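Local coordinates for protein beta chain (PDB 6IYH) that probably carries oxygen as the beta subunit of a sturgeon haemoglobin, holding a haem whose iron reversibly binds the gas, at residues S88-S92 against E93-V97. Residues are numbered along the deposited sequence; the frame is centred on the assembly and turned at random.
Sequences STFHS and ETLHV. With HEM (protoporphyrin IX containing Fe), chain D.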
loop_
_atom_site.group_PDB
_atom_site.type_symbol
_atom_site.label_atom_id
_atom_site.label_comp_id
_atom_site.label_asym_id
_atom_site.label_seq_id
_atom_site.Cartn_x
_atom_site.Cartn_y
_atom_site.Cartn_z
ATOM N N SER B 88 -17.263 3.087 10.324
ATOM C CA SER B 88 -16.687 2.861 8.985
ATOM C C SER B 88 -17.382 3.693 7.935
ATOM O O SER B 88 -16.746 4.422 7.162
ATOM C CB SER B 88 -16.752 1.406 8.612
ATOM O OG SER B 88 -16.266 1.232 7.266
ATOM N N THR B 89 -18.721 3.638 7.936
ATOM C CA THR B 89 -19.463 4.471 7.018
ATOM C C THR B 89 -19.212 5.916 7.156
ATOM O O THR B 89 -19.036 6.622 6.155
ATOM C CB THR B 89 -21.005 4.233 7.103
ATOM O OG1 THR B 89 -21.284 2.861 6.885
ATOM C CG2 THR B 89 -21.683 4.955 5.978
ATOM N N PHE B 90 -19.077 6.374 8.396
ATOM C CA PHE B 90 -18.767 7.743 8.667
ATOM C C PHE B 90 -17.404 8.155 8.060
ATOM O O PHE B 90 -17.277 9.225 7.448
ATOM C CB PHE B 90 -18.750 7.959 10.180
ATOM C CG PHE B 90 -18.411 9.354 10.607
ATOM C CD1 PHE B 90 -19.229 10.443 10.280
ATOM C CD2 PHE B 90 -17.305 9.574 11.417
ATOM C CE1 PHE B 90 -18.912 11.728 10.693
ATOM C CE2 PHE B 90 -16.969 10.867 11.814
ATOM C CZ PHE B 90 -17.790 11.949 11.495
ATOM N N HIS B 91 -16.388 7.325 8.273
ATOM C CA HIS B 91 -15.061 7.749 7.806
ATOM C C HIS B 91 -14.994 7.684 6.307
ATOM O O HIS B 91 -14.258 8.472 5.730
ATOM C CB HIS B 91 -13.983 6.858 8.369
ATOM C CG HIS B 91 -13.625 7.192 9.791
ATOM N ND1 HIS B 91 -14.327 6.682 10.885
ATOM C CD2 HIS B 91 -12.637 7.953 10.297
ATOM C CE1 HIS B 91 -13.772 7.131 11.989
ATOM N NE2 HIS B 91 -12.763 7.913 11.656
ATOM N N SER B 92 -15.749 6.762 5.688
ATOM C CA SER B 92 -15.848 6.746 4.212
ATOM C C SER B 92 -16.688 7.872 3.598
ATOM O O SER B 92 -16.232 8.740 2.818
ATOM C CB SER B 92 -16.417 5.396 3.768
ATOM O OG SER B 92 -16.773 5.499 2.406
ATOM N N GLU B 93 -17.977 7.887 3.960
ATOM C CA GLU B 93 -18.946 8.714 3.226
ATOM C C GLU B 93 -19.000 10.126 3.667
ATOM O O GLU B 93 -19.323 10.965 2.883
ATOM C CB GLU B 93 -20.325 8.048 3.308
ATOM C CG GLU B 93 -20.326 6.664 2.668
ATOM C CD GLU B 93 -21.603 5.857 2.931
ATOM O OE1 GLU B 93 -22.563 6.433 3.494
ATOM O OE2 GLU B 93 -21.633 4.633 2.598
ATOM N N THR B 94 -18.744 10.450 4.934
ATOM C CA THR B 94 -18.688 11.823 5.388
ATOM C C THR B 94 -17.317 12.376 5.292
ATOM O O THR B 94 -17.160 13.519 4.884
ATOM C CB THR B 94 -19.265 11.917 6.851
ATOM O OG1 THR B 94 -20.610 11.421 6.841
ATOM C CG2 THR B 94 -19.273 13.241 7.400
ATOM N N LEU B 95 -16.280 11.597 5.680
ATOM C CA LEU B 95 -14.940 12.193 5.868
ATOM C C LEU B 95 -14.018 11.938 4.679
ATOM O O LEU B 95 -13.015 12.646 4.524
ATOM C CB LEU B 95 -14.289 11.656 7.125
ATOM C CG LEU B 95 -15.087 11.874 8.429
ATOM C CD1 LEU B 95 -14.210 11.329 9.552
ATOM C CD2 LEU B 95 -15.402 13.322 8.737
ATOM N N HIS B 96 -14.349 10.932 3.894
ATOM C CA HIS B 96 -13.592 10.553 2.720
ATOM C C HIS B 96 -12.143 10.180 3.078
ATOM O O HIS B 96 -11.213 10.480 2.315
ATOM C CB HIS B 96 -13.586 11.647 1.660
ATOM C CG HIS B 96 -14.931 12.303 1.465
ATOM N ND1 HIS B 96 -15.960 11.709 0.776
ATOM C CD2 HIS B 96 -15.396 13.489 1.901
ATOM C CE1 HIS B 96 -17.029 12.495 0.818
ATOM N NE2 HIS B 96 -16.717 13.575 1.503
ATOM N N VAL B 97 -11.978 9.458 4.187
ATOM C CA VAL B 97 -10.548 9.185 4.609
ATOM C C VAL B 97 -10.021 8.008 3.790
ATOM O O VAL B 97 -10.638 6.927 3.722
ATOM C CB VAL B 97 -10.500 8.801 6.076
ATOM C CG1 VAL B 97 -9.099 8.302 6.482
ATOM C CG2 VAL B 97 -10.967 9.911 6.999
HETATM C CHA HEM D . -13.782 10.941 14.069
HETATM C CHB HEM D . -12.405 6.571 15.505
HETATM C CHC HEM D . -8.798 6.734 12.256
HETATM C CHD HEM D . -10.315 11.054 10.742
HETATM C C1A HEM D . -13.703 9.715 14.689
HETATM C C2A HEM D . -14.533 9.362 15.797
HETATM C C3A HEM D . -14.143 8.169 16.212
HETATM C C4A HEM D . -13.048 7.761 15.404
HETATM C CMA HEM D . -14.741 7.368 17.370
HETATM C CAA HEM D . -15.676 10.159 16.399
HETATM C CBA HEM D . -16.985 9.702 15.760
HETATM C CGA HEM D . -18.223 10.405 16.300
HETATM O O1A HEM D . -18.423 11.623 16.114
HETATM O O2A HEM D . -19.084 9.764 16.930
HETATM C C1B HEM D . -11.271 6.223 14.742
HETATM C C2B HEM D . -10.557 4.982 14.868
HETATM C C3B HEM D . -9.505 5.079 14.005
HETATM C C4B HEM D . -9.672 6.320 13.260
HETATM C CMB HEM D . -10.765 3.818 15.852
HETATM C CAB HEM D . -8.395 4.154 13.689
HETATM C CBB HEM D . -8.039 3.126 14.480
HETATM C C1C HEM D . -8.814 7.931 11.582
HETATM C C2C HEM D . -7.905 8.392 10.555
HETATM C C3C HEM D . -8.360 9.628 10.119
HETATM C C4C HEM D . -9.611 9.896 10.831
HETATM C CMC HEM D . -6.641 7.662 10.269
HETATM C CAC HEM D . -7.771 10.598 9.162
HETATM C CBC HEM D . -6.531 10.417 8.684
HETATM C C1D HEM D . -11.367 11.378 11.617
HETATM C C2D HEM D . -12.011 12.679 11.559
HETATM C C3D HEM D . -13.018 12.661 12.443
HETATM C C4D HEM D . -12.903 11.336 13.055
HETATM C CMD HEM D . -11.686 13.809 10.578
HETATM C CAD HEM D . -13.983 13.781 12.805
HETATM C CBD HEM D . -13.152 14.713 13.736
HETATM C CGD HEM D . -13.860 15.935 14.299
HETATM O O1D HEM D . -14.478 15.886 15.377
HETATM O O2D HEM D . -13.743 17.012 13.717
HETATM N NA HEM D . -12.818 8.744 14.474
HETATM N NB HEM D . -10.766 6.953 13.721
HETATM N NC HEM D . -9.842 8.859 11.668
HETATM N ND HEM D . -11.913 10.520 12.513
HETATM FE FE HEM D . -11.385 8.786 13.072
HETATM O O HOH W 1 -16.097 9.144 -0.241
HETATM O O HOH W 2 -9.985 9.657 14.343
#
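Over one face of the Phe90 ring lies Leu95, whose CG sits 4.2 Å from the ring centroid in a CH-pi contact. The haem meso carbon CHA lies in plane at the ring's edge, and Thr94 CG2 approaches CE1 obliquely. Phe90 CG is anti to the backbone N (chi1 179°), swinging the ring toward the residues four and five positions on. The His91 imidazole stands on the haem, with haem C4A at its edge; NE2 binds the iron at 2.2 Å as the proximal ligand of the globin fold, while ND1 is hydrogen-bonded to Leu87 O, fixing the ring's rotation. A water is the other axial ligand. Thr94 C lies over one face of the His96 ring, and a separate water sits in plane at its edge, 2.8 Å from ND1. Leu95 lies alongside His91, pointing the same way, and its CD1 reaches 3.3 Å from haem C2D. Exchanging the Phe90 ring for the methyl of an alanine would probably cost Leu95 its packing surface and open a gap beside the haem edge.

The helix widens: Phe90 O accepts from both Thr94 N and Leu95 N, the former lying above the carbonyl plane, the latter a pi-type bond of 3.1 Å. At the end, His96 takes positive phi and Val97 N closes on His91 O at 2.9 Å, nearly straight (179°), bringing Val97 CG1 against the haem vinyl carbon CAC. This turn finishes helix 85-94 and leads into helix 100-117; Tyr144, beyond helix 123-142, hydrogen-bonds through its OH to Val97 O and packs on His91 and Ser92.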